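Local coordinates for protein putative sugar ABC transporter (PDB 5ULB) that probably binds methylthioribose-type sugars in the periplasm for an ABC transporter, and holds a selenium analogue of such a sugar in this structure, at residues A[97-107]-A[114-124]; A[271-280]-A[320-328]. All coordinates share one frame; numbering follows the deposited sequence. Where two conformers were deposited one is given.

Interaction 1 (A[97-107]-A[114-124]); sequences VANGIAVSVFD and IPGLTVTQQDD
Val105 and Phe106 pair with Val119 and Thr120 as neighbouring parallel strands, 102-106 and 118-122, in the sheet of a periplasmic sugar-binding protein fold. The backbone ladder is carried by three N-H to O=C bonds: Val105 N to Thr118 O (3.0 Å), Thr120 N to Val105 O and Asp107 N to Thr120 O. Thr120 adds a fourth through its hydroxyl. With OG1 between its backbone N and carbonyl carbon (chi1 76°), it donates to Val105 O at 2.9 Å, so that this oxygen is gripped from opposite faces of its carbonyl plane. The same OG1 lies at the edge of the Phe106 ring, 3.4 Å from CD1.

Apolar packing follows the other face. Val105 CG1 meets Leu117 CD1 (3.9 Å) roughly at a right angle, while its CG2 runs alongside Val119 CG1; beta-branched valines suit the extended backbone. Farther back, Val97 at the end of helix 89-98 touches Ile114 CG2, and Gly116, at positive phi, allows the type II turn that leads into the second strand.

The C-terminal ends of the strands deliver Asp107 and Gln122 to the sugar pocket, with Phe106 also lining it around the beta anomer. Gln122 NE2 is hydrogen-bonded to O2 of the bound sugar, and Arg158 makes salt bridges to both Asp107 and Asp124, which probably eases the proximity of these two acids. A water also joins the strand ends, lying 2.6 Å from Asp107 OD1 and accepting from both Gln122 N and Gln122 NE2.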
ATOM      1  N   VAL A  97      -9.655  -0.419  21.406  1.00 14.94           N
ATOM      2  CA  VAL A  97     -10.983   0.234  21.599  1.00 17.73           C
ATOM      3  C   VAL A  97     -11.380   0.251  23.089  1.00 17.49           C
ATOM      4  O   VAL A  97     -11.880   1.260  23.642  1.00 20.28           O
ATOM      5  CB  VAL A  97     -12.053  -0.453  20.760  1.00 21.18           C
ATOM      6  CG1 VAL A  97     -13.406   0.117  21.121  1.00 25.16           C
ATOM      7  CG2 VAL A  97     -11.749  -0.219  19.300  1.00 17.90           C
ATOM      8  N   ALA A  98     -11.148  -0.906  23.781  1.00 19.38           N
ATOM      9  CA  ALA A  98     -11.512  -0.999  25.207  1.00 19.07           C
ATOM     10  C   ALA A  98     -10.762  -0.031  26.077  1.00 21.73           C
ATOM     11  O   ALA A  98     -11.230   0.305  27.105  1.00 25.42           O
ATOM     12  CB  ALA A  98     -11.246  -2.406  25.701  1.00 23.13           C
ATOM     13  N   ASN A  99      -9.590   0.376  25.611  1.00 19.90           N
ATOM     14  CA  ASN A  99      -8.736   1.364  26.296  1.00 19.01           C
ATOM     15  C   ASN A  99      -8.984   2.764  25.845  1.00 18.51           C
ATOM     16  O   ASN A  99      -8.302   3.653  26.352  1.00 20.45           O
ATOM     17  CB  ASN A  99      -7.257   1.049  26.189  1.00 19.16           C
ATOM     18  CG  ASN A  99      -6.790  -0.118  27.088  1.00 24.73           C
ATOM     19  OD1 ASN A  99      -6.338   0.152  28.142  1.00 34.08           O
ATOM     20  ND2 ASN A  99      -6.957  -1.378  26.687  1.00 23.97           N
ATOM     21  N   GLY A 100     -10.043   3.032  25.094  1.00 20.50           N
ATOM     22  CA  GLY A 100     -10.420   4.380  24.749  1.00 20.00           C
ATOM     23  C   GLY A 100      -9.515   5.064  23.772  1.00 17.79           C
ATOM     24  O   GLY A 100      -9.514   6.302  23.741  1.00 21.46           O
ATOM     25  N   ILE A 101      -8.825   4.280  22.954  1.00 14.27           N
ATOM     26  CA  ILE A 101      -7.849   4.829  21.990  1.00 13.23           C
ATOM     27  C   ILE A 101      -8.530   4.808  20.587  1.00 12.71           C
ATOM     28  O   ILE A 101      -9.062   3.777  20.176  1.00 14.20           O
ATOM     29  CB  ILE A 101      -6.590   3.987  22.031  1.00 12.63           C
ATOM     30  CG1 ILE A 101      -5.911   4.057  23.453  1.00 15.16           C
ATOM     31  CG2 ILE A 101      -5.577   4.413  20.940  1.00 12.64           C
ATOM     32  CD1 ILE A 101      -4.749   3.084  23.545  1.00 16.71           C
ATOM     33  N   ALA A 102      -8.519   5.922  19.935  1.00 12.67           N
ATOM     34  CA  ALA A 102      -9.075   5.999  18.562  1.00 11.76           C
ATOM     35  C   ALA A 102      -8.230   5.145  17.615  1.00 12.12           C
ATOM     36  O   ALA A 102      -6.982   5.123  17.724  1.00 12.20           O
ATOM     37  CB  ALA A 102      -9.053   7.452  18.074  1.00 12.59           C
ATOM     38  N   VAL A 103      -8.906   4.454  16.626  1.00 10.69           N
ATOM     39  CA  VAL A 103      -8.156   3.532  15.821  1.00 10.61           C
ATOM     40  C   VAL A 103      -8.710   3.450  14.396  1.00 10.68           C
ATOM     41  O   VAL A 103      -9.950   3.341  14.220  1.00 11.91           O
ATOM     42  CB  VAL A 103      -8.023   2.146  16.477  1.00 12.93           C
ATOM     43  CG1 VAL A 103      -9.387   1.601  16.929  1.00 13.59           C
ATOM     44  CG2 VAL A 103      -7.231   1.156  15.652  1.00 13.38           C
ATOM     45  N   SER A 104      -7.797   3.442  13.429  1.00 10.60           N
ATOM     46  CA  SER A 104      -8.109   3.099  12.066  1.00  9.98           C
ATOM     47  C   SER A 104      -7.054   2.061  11.632  1.00 10.13           C
ATOM     48  O   SER A 104      -5.889   2.141  12.060  1.00 11.96           O
ATOM     49  CB  SER A 104      -8.073   4.323  11.152  1.00 11.92           C
ATOM     50  OG  SER A 104      -8.458   4.063   9.842  1.00 14.19           O
ATOM     51  N   VAL A 105      -7.430   1.118  10.737  1.00  9.28           N
ATOM     52  CA  VAL A 105      -6.552   0.149  10.281  1.00  9.50           C
ATOM     53  C   VAL A 105      -6.563   0.092   8.761  1.00 10.02           C
ATOM     54  O   VAL A 105      -7.532   0.462   8.111  1.00 11.78           O
ATOM     55  CB  VAL A 105      -6.745  -1.238  10.887  1.00 11.00           C
ATOM     56  CG1 VAL A 105      -6.664  -1.164  12.445  1.00 11.61           C
ATOM     57  CG2 VAL A 105      -8.040  -1.889  10.446  1.00 12.91           C
ATOM     58  N   PHE A 106      -5.418  -0.339   8.208  1.00  9.46           N
ATOM     59  CA  PHE A 106      -5.223  -0.479   6.762  1.00  7.92           C
ATOM     60  C   PHE A 106      -4.712  -1.879   6.466  1.00  9.59           C
ATOM     61  O   PHE A 106      -3.762  -2.338   7.119  1.00 10.28           O
ATOM     62  CB  PHE A 106      -4.263   0.549   6.239  1.00  9.86           C
ATOM     63  CG  PHE A 106      -3.952   0.396   4.769  1.00  9.84           C
ATOM     64  CD1 PHE A 106      -4.949   0.559   3.782  1.00  9.81           C
ATOM     65  CD2 PHE A 106      -2.731   0.027   4.371  1.00 10.80           C
ATOM     66  CE1 PHE A 106      -4.638   0.311   2.473  1.00 10.43           C
ATOM     67  CE2 PHE A 106      -2.452  -0.195   3.033  1.00 11.19           C
ATOM     68  CZ  PHE A 106      -3.405  -0.131   2.062  1.00 11.22           C
ATOM     69  N   ASP A 107      -5.315  -2.598   5.532  1.00 10.04           N
ATOM     70  CA  ASP A 107      -4.871  -3.928   5.130  1.00  9.49           C
ATOM     71  C   ASP A 107      -4.667  -4.854   6.311  1.00 11.24           C
ATOM     72  O   ASP A 107      -3.713  -5.663   6.278  1.00 12.41           O
ATOM     73  CB  ASP A 107      -3.556  -3.805   4.312  1.00 11.21           C
ATOM     74  CG  ASP A 107      -3.797  -3.552   2.852  1.00 14.89           C
ATOM     75  OD1 ASP A 107      -4.961  -3.560   2.371  1.00 16.23           O
ATOM     76  OD2 ASP A 107      -2.715  -3.384   2.147  1.00 18.95           O
ATOM     77  N   ILE A 114     -16.268  -4.196  14.834  1.00 20.18           N
ATOM     78  CA  ILE A 114     -15.783  -3.600  16.029  1.00 17.95           C
ATOM     79  C   ILE A 114     -16.318  -2.137  16.085  1.00 17.40           C
ATOM     80  O   ILE A 114     -15.841  -1.271  15.318  1.00 17.22           O
ATOM     81  CB  ILE A 114     -14.242  -3.647  16.099  1.00 16.72           C
ATOM     82  CG1 ILE A 114     -13.767  -5.111  16.089  1.00 18.63           C
ATOM     83  CG2 ILE A 114     -13.773  -2.955  17.344  1.00 17.88           C
ATOM     84  CD1 ILE A 114     -12.279  -5.269  16.011  1.00 18.78           C
ATOM     85  N   PRO A 115     -17.132  -1.816  17.061  1.00 22.52           N
ATOM     86  CA  PRO A 115     -17.679  -0.449  17.042  1.00 24.37           C
ATOM     87  C   PRO A 115     -16.536   0.580  17.297  1.00 19.38           C
ATOM     88  O   PRO A 115     -15.743   0.397  18.163  1.00 26.00           O
ATOM     89  CB  PRO A 115     -18.703  -0.442  18.171  1.00 32.38           C
ATOM     90  CG  PRO A 115     -19.082  -1.921  18.338  1.00 40.15           C
ATOM     91  CD  PRO A 115     -17.868  -2.740  17.951  1.00 27.58           C
ATOM     92  N   GLY A 116     -16.515   1.660  16.502  1.00 18.51           N
ATOM     93  CA  GLY A 116     -15.478   2.634  16.570  1.00 17.84           C
ATOM     94  C   GLY A 116     -14.315   2.497  15.673  1.00 13.27           C
ATOM     95  O   GLY A 116     -13.583   3.496  15.446  1.00 15.68           O
ATOM     96  N   LEU A 117     -14.172   1.313  15.069  1.00 13.43           N
ATOM     97  CA  LEU A 117     -13.077   1.043  14.123  1.00 13.48           C
ATOM     98  C   LEU A 117     -13.504   1.488  12.715  1.00 11.84           C
ATOM     99  O   LEU A 117     -14.634   1.246  12.324  1.00 15.84           O
ATOM    100  CB  LEU A 117     -12.801  -0.468  14.147  1.00 12.93           C
ATOM    101  CG  LEU A 117     -11.695  -0.888  13.191  1.00 14.36           C
ATOM    102  CD1 LEU A 117     -10.344  -0.276  13.521  1.00 12.94           C
ATOM    103  CD2 LEU A 117     -11.621  -2.390  13.186  1.00 14.48           C
ATOM    104  N   THR A 118     -12.556   2.084  11.992  1.00 11.04           N
ATOM    105  CA  THR A 118     -12.657   2.060  10.560  1.00 10.54           C
ATOM    106  C   THR A 118     -11.639   1.102   9.986  1.00 10.59           C
ATOM    107  O   THR A 118     -10.441   1.218  10.303  1.00 11.57           O
ATOM    108  CB  THR A 118     -12.466   3.469   9.914  1.00 11.34           C
ATOM    109  OG1 THR A 118     -13.350   4.404  10.492  1.00 12.64           O
ATOM    110  CG2 THR A 118     -12.602   3.443   8.407  1.00 12.81           C
ATOM    111  N   VAL A 119     -12.057   0.216   9.042  1.00 10.54           N
ATOM    112  CA  VAL A 119     -11.179  -0.622   8.308  0.57 10.10           C
ATOM    113  C   VAL A 119     -11.000  -0.063   6.918  1.00 10.60           C
ATOM    114  O   VAL A 119     -11.988   0.272   6.242  1.00 14.15           O
ATOM    115  CB  VAL A 119     -11.620  -2.086   8.276  0.57 12.53           C
ATOM    116  CG1 VAL A 119     -11.752  -2.672   9.686  0.57 14.47           C
ATOM    117  CG2 VAL A 119     -12.894  -2.272   7.506  0.57 13.83           C
ATOM    118  N   THR A 120      -9.764   0.090   6.471  1.00 11.19           N
ATOM    119  CA  THR A 120      -9.485   0.621   5.191  1.00 10.41           C
ATOM    120  C   THR A 120      -8.679  -0.340   4.353  1.00 10.44           C
ATOM    121  O   THR A 120      -7.926  -1.167   4.881  1.00 10.54           O
ATOM    122  CB  THR A 120      -8.808   2.000   5.234  1.00 10.92           C
ATOM    123  OG1 THR A 120      -7.425   1.925   5.588  1.00 11.55           O
ATOM    124  CG2 THR A 120      -9.489   3.026   6.186  1.00 12.17           C
ATOM    125  N   GLN A 121      -8.856  -0.265   3.021  1.00 10.23           N
ATOM    126  CA  GLN A 121      -8.180  -1.149   2.096  0.54  9.93           C
ATOM    127  C   GLN A 121      -8.236  -0.553   0.718  1.00  9.77           C
ATOM    128  O   GLN A 121      -9.026   0.347   0.466  1.00 10.80           O
ATOM    129  CB  GLN A 121      -8.766  -2.544   2.106  0.54 12.70           C
ATOM    130  CG  GLN A 121     -10.285  -2.592   1.950  0.54 14.63           C
ATOM    131  CD  GLN A 121     -11.133  -2.270   3.221  0.54 16.78           C
ATOM    132  OE1 GLN A 121     -10.688  -2.543   4.326  0.54 26.23           O
ATOM    133  NE2 GLN A 121     -12.229  -1.549   3.062  0.54 26.14           N
ATOM    134  N   GLN A 122      -7.403  -1.050  -0.177  1.00  9.97           N
ATOM    135  CA  GLN A 122      -7.547  -0.744  -1.584  1.00 10.40           C
ATOM    136  C   GLN A 122      -8.554  -1.707  -2.169  1.00 11.99           C
ATOM    137  O   GLN A 122      -8.962  -2.665  -1.560  1.00 12.35           O
ATOM    138  CB  GLN A 122      -6.166  -0.844  -2.302  1.00 11.71           C
ATOM    139  CG  GLN A 122      -5.101   0.103  -1.714  1.00 11.61           C
ATOM    140  CD  GLN A 122      -3.689  -0.247  -2.013  1.00 12.04           C
ATOM    141  OE1 GLN A 122      -2.965   0.554  -2.704  1.00 14.67           O
ATOM    142  NE2 GLN A 122      -3.262  -1.375  -1.575  1.00 13.67           N
ATOM    143  N   ASP A 123      -8.973  -1.435  -3.417  1.00 11.76           N
ATOM    144  CA  ASP A 123      -9.858  -2.371  -4.151  1.00 11.78           C
ATOM    145  C   ASP A 123      -8.986  -3.399  -4.786  1.00 11.11           C
ATOM    146  O   ASP A 123      -8.574  -3.283  -5.943  1.00 12.91           O
ATOM    147  CB  ASP A 123     -10.667  -1.555  -5.206  1.00 14.71           C
ATOM    148  CG  ASP A 123     -11.663  -2.419  -5.939  1.00 13.74           C
ATOM    149  OD1 ASP A 123     -11.624  -3.678  -5.828  1.00 16.86           O
ATOM    150  OD2 ASP A 123     -12.523  -1.816  -6.623  1.00 20.42           O
ATOM    151  N   ASP A 124      -8.621  -4.405  -3.993  1.00 12.14           N
ATOM    152  CA  ASP A 124      -7.653  -5.411  -4.443  1.00 11.08           C
ATOM    153  C   ASP A 124      -8.129  -6.179  -5.661  1.00 11.17           C
ATOM    154  O   ASP A 124      -7.295  -6.554  -6.499  1.00 11.84           O
ATOM    155  CB  ASP A 124      -7.303  -6.311  -3.251  1.00 11.67           C
ATOM    156  CG  ASP A 124      -6.471  -5.597  -2.234  1.00 14.04           C
ATOM    157  OD1 ASP A 124      -5.430  -5.037  -2.604  1.00 12.99           O
ATOM    158  OD2 ASP A 124      -6.929  -5.564  -1.053  1.00 14.05           O
TER
HETATM  159  O   HOH W   1     -11.871   4.434  17.371  1.00 16.33           O
HETATM  160  O   HOH W   2      -5.306  -3.022  -0.157  1.00 14.24           O

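Interaction 2 (A[271-280]-A[320-328]); sequences RLVAKKIAGE and SDDFNSPWF
Arg271 reaches from the last turns of helix 262-278 into the loop 320-326, and in this contact a long cationic side chain of the helix holds backbone oxygens of the loop. Its chain runs extended from CG to NE (chi2 180°), and this carries NH1 to Ser320 O and Asp322 O, each 2.9 Å away. Both acceptors lie in the guanidinium plane; Ser320 O is met from above its own carbonyl plane. Asn324 ND2 sits over the centre of one guanidinium face, and NE makes a salt bridge to Glu44. Nearer the helix, the aliphatic part of the arginine packs against Phe328, with CG 3.6 Å from CE2.

Phe323 turns its ring onto the helix, and Leu272 CD2 stands almost exactly over the ring centre, 3.7 Å from the centroid, a CH-pi contact for which a methyl of the branched leucine side chain is well shaped. The positive phi of Phe323 fits the third position of the type II turn from Asp321 to Asn324.

Trp327 presents its indole edge to the helix end. NE1 donates to Glu280 OE2 at 2.7 Å, with the carboxylate and ring planes 69° apart, while Ala278 CB, small enough to let the ring close in, lies 3.6 Å from CZ2. The other carboxylate oxygen, Glu280 OE1, accepts from Ser325 OG through its syn lone pair and forms a salt bridge with Lys275 NZ, whose chain bends back at its last two torsions.

Around this contact, Tyr286 of strand 285-294 meets Phe323 edge-to-face, Trp327 also touches Ile13 of helix 11-14, and Leu272 reaches Ser104 on strand 102-106 and Thr118 and Thr120 on strand 118-122.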
ATOM      1  N   ARG A 271      -6.463  11.233   8.991  1.00 10.12           N
ATOM      2  CA  ARG A 271      -7.699  12.031   9.012  1.00 10.18           C
ATOM      3  C   ARG A 271      -8.799  11.304   9.795  1.00 10.10           C
ATOM      4  O   ARG A 271      -9.559  11.900  10.573  1.00 11.01           O
ATOM      5  CB  ARG A 271      -8.202  12.321   7.587  1.00 10.67           C
ATOM      6  CG  ARG A 271      -7.300  13.165   6.775  1.00 12.84           C
ATOM      7  CD  ARG A 271      -7.926  13.363   5.384  1.00 14.11           C
ATOM      8  NE  ARG A 271      -6.977  13.956   4.458  1.00 17.93           N
ATOM      9  CZ  ARG A 271      -7.193  14.105   3.153  1.00 18.89           C
ATOM     10  NH1 ARG A 271      -8.313  13.713   2.621  1.00 17.92           N
ATOM     11  NH2 ARG A 271      -6.298  14.662   2.396  1.00 27.41           N
ATOM     12  N   LEU A 272      -8.953   9.996   9.550  1.00 10.16           N
ATOM     13  CA  LEU A 272      -9.943   9.195  10.250  1.00 10.30           C
ATOM     14  C   LEU A 272      -9.751   9.179  11.767  1.00 11.53           C
ATOM     15  O   LEU A 272     -10.675   9.356  12.499  1.00 12.04           O
ATOM     16  CB  LEU A 272     -10.013   7.768   9.662  1.00  9.30           C
ATOM     17  CG  LEU A 272     -10.654   7.684   8.262  1.00 11.00           C
ATOM     18  CD1 LEU A 272     -10.225   6.397   7.574  1.00 12.53           C
ATOM     19  CD2 LEU A 272     -12.159   7.722   8.448  1.00 12.67           C
ATOM     20  N   VAL A 273      -8.480   8.969  12.175  1.00 10.55           N
ATOM     21  CA  VAL A 273      -8.206   9.038  13.622  1.00 11.22           C
ATOM     22  C   VAL A 273      -8.438  10.391  14.201  1.00 11.02           C
ATOM     23  O   VAL A 273      -8.981  10.518  15.298  1.00 11.17           O
ATOM     24  CB  VAL A 273      -6.796   8.504  13.873  1.00 12.46           C
ATOM     25  CG1 VAL A 273      -6.370   8.733  15.301  1.00 15.97           C
ATOM     26  CG2 VAL A 273      -6.722   7.057  13.587  1.00 12.77           C
ATOM     27  N   ALA A 274      -8.077  11.473  13.482  1.00 10.19           N
ATOM     28  CA  ALA A 274      -8.379  12.784  13.931  1.00 10.63           C
ATOM     29  C   ALA A 274      -9.876  13.027  14.181  1.00 10.76           C
ATOM     30  O   ALA A 274     -10.266  13.592  15.188  1.00 12.04           O
ATOM     31  CB  ALA A 274      -7.836  13.798  12.965  1.00 12.10           C
ATOM     32  N   LYS A 275     -10.691  12.604  13.215  1.00 10.72           N
ATOM     33  CA  LYS A 275     -12.157  12.735  13.381  1.00 11.14           C
ATOM     34  C   LYS A 275     -12.617  11.915  14.579  1.00 10.74           C
ATOM     35  O   LYS A 275     -13.536  12.392  15.282  1.00 12.47           O
ATOM     36  CB  LYS A 275     -12.829  12.296  12.089  1.00 11.45           C
ATOM     37  CG  LYS A 275     -12.680  13.258  10.950  1.00 14.03           C
ATOM     38  CD  LYS A 275     -13.369  12.806   9.662  1.00 16.03           C
ATOM     39  CE  LYS A 275     -14.871  12.689   9.764  1.00 20.69           C
ATOM     40  NZ  LYS A 275     -15.503  13.937   9.776  1.00 21.97           N
ATOM     41  N   LYS A 276     -12.138  10.690  14.742  1.00 11.11           N
ATOM     42  CA  LYS A 276     -12.556   9.898  15.884  1.00 10.76           C
ATOM     43  C   LYS A 276     -12.209  10.595  17.199  1.00 13.25           C
ATOM     44  O   LYS A 276     -13.047  10.663  18.111  1.00 14.54           O
ATOM     45  CB  LYS A 276     -11.892   8.534  15.855  1.00 11.85           C
ATOM     46  CG  LYS A 276     -12.410   7.646  14.672  1.00 11.58           C
ATOM     47  CD  LYS A 276     -11.521   6.460  14.420  1.00 12.43           C
ATOM     48  CE  LYS A 276     -11.852   5.685  13.125  1.00 12.40           C
ATOM     49  NZ  LYS A 276     -13.235   5.154  13.176  1.00 12.26           N
ATOM     50  N   ILE A 277     -10.982  11.173  17.299  1.00 12.06           N
ATOM     51  CA  ILE A 277     -10.610  11.867  18.548  1.00 11.96           C
ATOM     52  C   ILE A 277     -11.555  13.037  18.763  1.00 12.24           C
ATOM     53  O   ILE A 277     -11.939  13.333  19.879  1.00 15.31           O
ATOM     54  CB  ILE A 277      -9.146  12.295  18.438  1.00 12.39           C
ATOM     55  CG1 ILE A 277      -8.240  11.046  18.526  1.00 13.65           C
ATOM     56  CG2 ILE A 277      -8.753  13.172  19.614  1.00 15.80           C
ATOM     57  CD1 ILE A 277      -6.773  11.262  18.134  1.00 15.79           C
ATOM     58  N   ALA A 278     -11.912  13.741  17.667  1.00 13.35           N
ATOM     59  CA  ALA A 278     -12.812  14.890  17.756  1.00 14.39           C
ATOM     60  C   ALA A 278     -14.246  14.547  18.050  1.00 16.06           C
ATOM     61  O   ALA A 278     -15.047  15.459  18.326  1.00 20.39           O
ATOM     62  CB  ALA A 278     -12.749  15.636  16.465  1.00 14.74           C
ATOM     63  N   GLY A 279     -14.593  13.279  17.957  1.00 15.11           N
ATOM     64  CA  GLY A 279     -16.002  12.877  18.211  1.00 16.38           C
ATOM     65  C   GLY A 279     -16.928  12.981  16.983  1.00 16.72           C
ATOM     66  O   GLY A 279     -18.154  12.985  17.162  1.00 22.02           O
ATOM     67  N   GLU A 280     -16.371  13.020  15.798  1.00 15.30           N
ATOM     68  CA  GLU A 280     -17.109  13.101  14.524  1.00 14.68           C
ATOM     69  C   GLU A 280     -17.334  11.725  13.946  1.00 15.01           C
ATOM     70  O   GLU A 280     -16.459  10.850  14.064  1.00 18.17           O
ATOM     71  CB  GLU A 280     -16.372  13.994  13.533  1.00 17.14           C
ATOM     72  CG  GLU A 280     -16.326  15.448  13.892  1.00 17.98           C
ATOM     73  CD  GLU A 280     -15.645  16.330  12.861  1.00 20.04           C
ATOM     74  OE1 GLU A 280     -14.986  15.852  11.862  1.00 25.05           O
ATOM     75  OE2 GLU A 280     -15.859  17.518  12.936  1.00 27.41           O
ATOM     76  N   SER A 320      -7.740  13.481  -2.572  1.00 20.94           N
ATOM     77  CA  SER A 320      -9.107  13.173  -2.197  1.00 19.41           C
ATOM     78  C   SER A 320      -9.487  14.174  -1.116  1.00 20.13           C
ATOM     79  O   SER A 320      -8.676  14.405  -0.166  1.00 24.96           O
ATOM     80  CB  SER A 320      -9.168  11.750  -1.520  1.00 22.14           C
ATOM     81  OG  SER A 320     -10.430  11.518  -1.053  1.00 25.53           O
ATOM     82  N   ASP A 321     -10.729  14.571  -1.122  1.00 22.75           N
ATOM     83  CA  ASP A 321     -11.336  15.407  -0.101  1.00 25.51           C
ATOM     84  C   ASP A 321     -11.975  14.572   0.971  1.00 22.38           C
ATOM     85  O   ASP A 321     -12.538  15.166   1.949  1.00 23.35           O
ATOM     86  CB  ASP A 321     -12.340  16.445  -0.686  1.00 37.59           C
ATOM     87  CG  ASP A 321     -12.449  17.748   0.209  1.00 55.10           C
ATOM     88  OD1 ASP A 321     -13.572  18.282   0.405  1.00108.50           O
ATOM     89  OD2 ASP A 321     -11.426  18.282   0.712  1.00 72.28           O
ATOM     90  N   ASP A 322     -11.965  13.246   0.863  1.00 18.81           N
ATOM     91  CA  ASP A 322     -12.633  12.411   1.836  1.00 18.45           C
ATOM     92  C   ASP A 322     -12.039  12.593   3.237  1.00 18.00           C
ATOM     93  O   ASP A 322     -10.805  12.590   3.463  1.00 18.12           O
ATOM     94  CB  ASP A 322     -12.615  10.946   1.434  1.00 19.63           C
ATOM     95  CG  ASP A 322     -13.448  10.634   0.182  1.00 21.17           C
ATOM     96  OD1 ASP A 322     -14.297  11.475  -0.161  1.00 33.34           O
ATOM     97  OD2 ASP A 322     -13.189   9.608  -0.433  1.00 21.55           O
ATOM     98  N   PHE A 323     -12.929  12.843   4.183  1.00 17.16           N
ATOM     99  CA  PHE A 323     -12.568  13.053   5.560  1.00 15.93           C
ATOM    100  C   PHE A 323     -11.767  14.313   5.902  1.00 17.13           C
ATOM    101  O   PHE A 323     -11.223  14.414   6.992  1.00 18.18           O
ATOM    102  CB  PHE A 323     -11.923  11.781   6.223  1.00 16.00           C
ATOM    103  CG  PHE A 323     -12.572  10.507   5.775  1.00 14.97           C
ATOM    104  CD1 PHE A 323     -13.868  10.277   6.186  1.00 15.30           C
ATOM    105  CD2 PHE A 323     -11.965   9.584   4.974  1.00 15.03           C
ATOM    106  CE1 PHE A 323     -14.570   9.151   5.787  1.00 17.95           C
ATOM    107  CE2 PHE A 323     -12.631   8.442   4.568  1.00 15.45           C
ATOM    108  CZ  PHE A 323     -13.964   8.231   4.943  1.00 15.81           C
ATOM    109  N   ASN A 324     -11.820  15.274   4.982  1.00 16.24           N
ATOM    110  CA  ASN A 324     -11.128  16.544   5.167  1.00 18.60           C
ATOM    111  C   ASN A 324     -12.020  17.535   5.900  1.00 18.27           C
ATOM    112  O   ASN A 324     -12.647  18.366   5.305  1.00 25.84           O
ATOM    113  CB  ASN A 324     -10.666  17.105   3.832  1.00 22.53           C
ATOM    114  CG  ASN A 324      -9.390  17.769   3.918  1.00 42.54           C
ATOM    115  OD1 ASN A 324      -9.233  18.809   3.339  1.00 64.05           O
ATOM    116  ND2 ASN A 324      -8.472  17.207   4.648  1.00 42.33           N
ATOM    117  N   SER A 325     -12.096  17.472   7.224  1.00 18.23           N
ATOM    118  CA  SER A 325     -12.911  18.352   7.968  1.00 16.67           C
ATOM    119  C   SER A 325     -12.436  19.814   7.847  1.00 17.19           C
ATOM    120  O   SER A 325     -11.221  20.083   7.719  1.00 18.50           O
ATOM    121  CB  SER A 325     -12.831  17.930   9.445  1.00 20.06           C
ATOM    122  OG  SER A 325     -13.409  16.676   9.657  1.00 24.71           O
ATOM    123  N   PRO A 326     -13.391  20.756   7.909  1.00 16.84           N
ATOM    124  CA  PRO A 326     -12.990  22.135   7.736  1.00 15.71           C
ATOM    125  C   PRO A 326     -12.056  22.679   8.795  1.00 15.54           C
ATOM    126  O   PRO A 326     -11.245  23.561   8.548  1.00 20.46           O
ATOM    127  CB  PRO A 326     -14.280  22.908   7.778  1.00 20.98           C
ATOM    128  CG  PRO A 326     -15.369  21.924   7.906  1.00 25.12           C
ATOM    129  CD  PRO A 326     -14.855  20.596   7.914  1.00 19.45           C
ATOM    130  N   TRP A 327     -12.118  22.132  10.002  1.00 14.69           N
ATOM    131  CA  TRP A 327     -11.222  22.559  11.093  1.00 15.92           C
ATOM    132  C   TRP A 327      -9.811  22.038  10.877  1.00 14.71           C
ATOM    133  O   TRP A 327      -8.918  22.415  11.645  1.00 17.19           O
ATOM    134  CB  TRP A 327     -11.766  22.174  12.498  1.00 17.88           C
ATOM    135  CG  TRP A 327     -12.216  20.823  12.651  1.00 17.30           C
ATOM    136  CD1 TRP A 327     -13.505  20.386  12.451  1.00 18.34           C
ATOM    137  CD2 TRP A 327     -11.477  19.638  12.995  1.00 15.54           C
ATOM    138  NE1 TRP A 327     -13.625  19.029  12.582  1.00 18.27           N
ATOM    139  CE2 TRP A 327     -12.405  18.539  12.970  1.00 17.68           C
ATOM    140  CE3 TRP A 327     -10.150  19.409  13.347  1.00 18.04           C
ATOM    141  CZ2 TRP A 327     -12.064  17.271  13.321  1.00 20.83           C
ATOM    142  CZ3 TRP A 327      -9.758  18.097  13.699  1.00 20.34           C
ATOM    143  CH2 TRP A 327     -10.714  17.043  13.706  1.00 18.10           C
ATOM    144  N   PHE A 328      -9.531  21.147   9.914  1.00 13.60           N
ATOM    145  CA  PHE A 328      -8.120  20.794   9.613  1.00 13.92           C
ATOM    146  C   PHE A 328      -7.371  22.039   9.206  1.00 17.02           C
ATOM    147  O   PHE A 328      -6.204  22.168   9.573  1.00 17.74           O
ATOM    148  CB  PHE A 328      -8.040  19.726   8.553  1.00 13.53           C
ATOM    149  CG  PHE A 328      -8.504  18.329   8.963  1.00 14.14           C
ATOM    150  CD1 PHE A 328      -8.856  17.961  10.269  1.00 17.18           C
ATOM    151  CD2 PHE A 328      -8.524  17.326   7.999  1.00 15.88           C
ATOM    152  CE1 PHE A 328      -9.282  16.701  10.501  1.00 16.72           C
ATOM    153  CE2 PHE A 328      -8.955  16.041   8.274  1.00 16.93           C
ATOM    154  CZ  PHE A 328      -9.353  15.732   9.542  1.00 16.15           C
TER
HETATM  155  O   HOH W   3      -5.928  15.075  -0.859  1.00 35.11           O
HETATM  156  O   HOH W   4     -14.857  15.139   7.204  1.00 30.42           O

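Overall arrangement
From the N terminus, the chain reaches interaction 1 first: 97-107 and 114-124 are joined by a short connection of six residues, so the contact closes a tight loop between adjacent parallel strands. Interaction 2 follows in series, neither nested with the first nor crossing it; 271-280 and 320-328 close a longer loop that contains strand 285-294 and helix 295-299. The two lie about 14 Å apart, centre to centre, and helix 262-278 links them. On the side facing the strands, Lys276 NZ probably hydrogen-bonds to Thr118 OG1 and Gly116 O. Helix 262-278 thus touches strands 102-106 and 118-122 as well as segment 320-328.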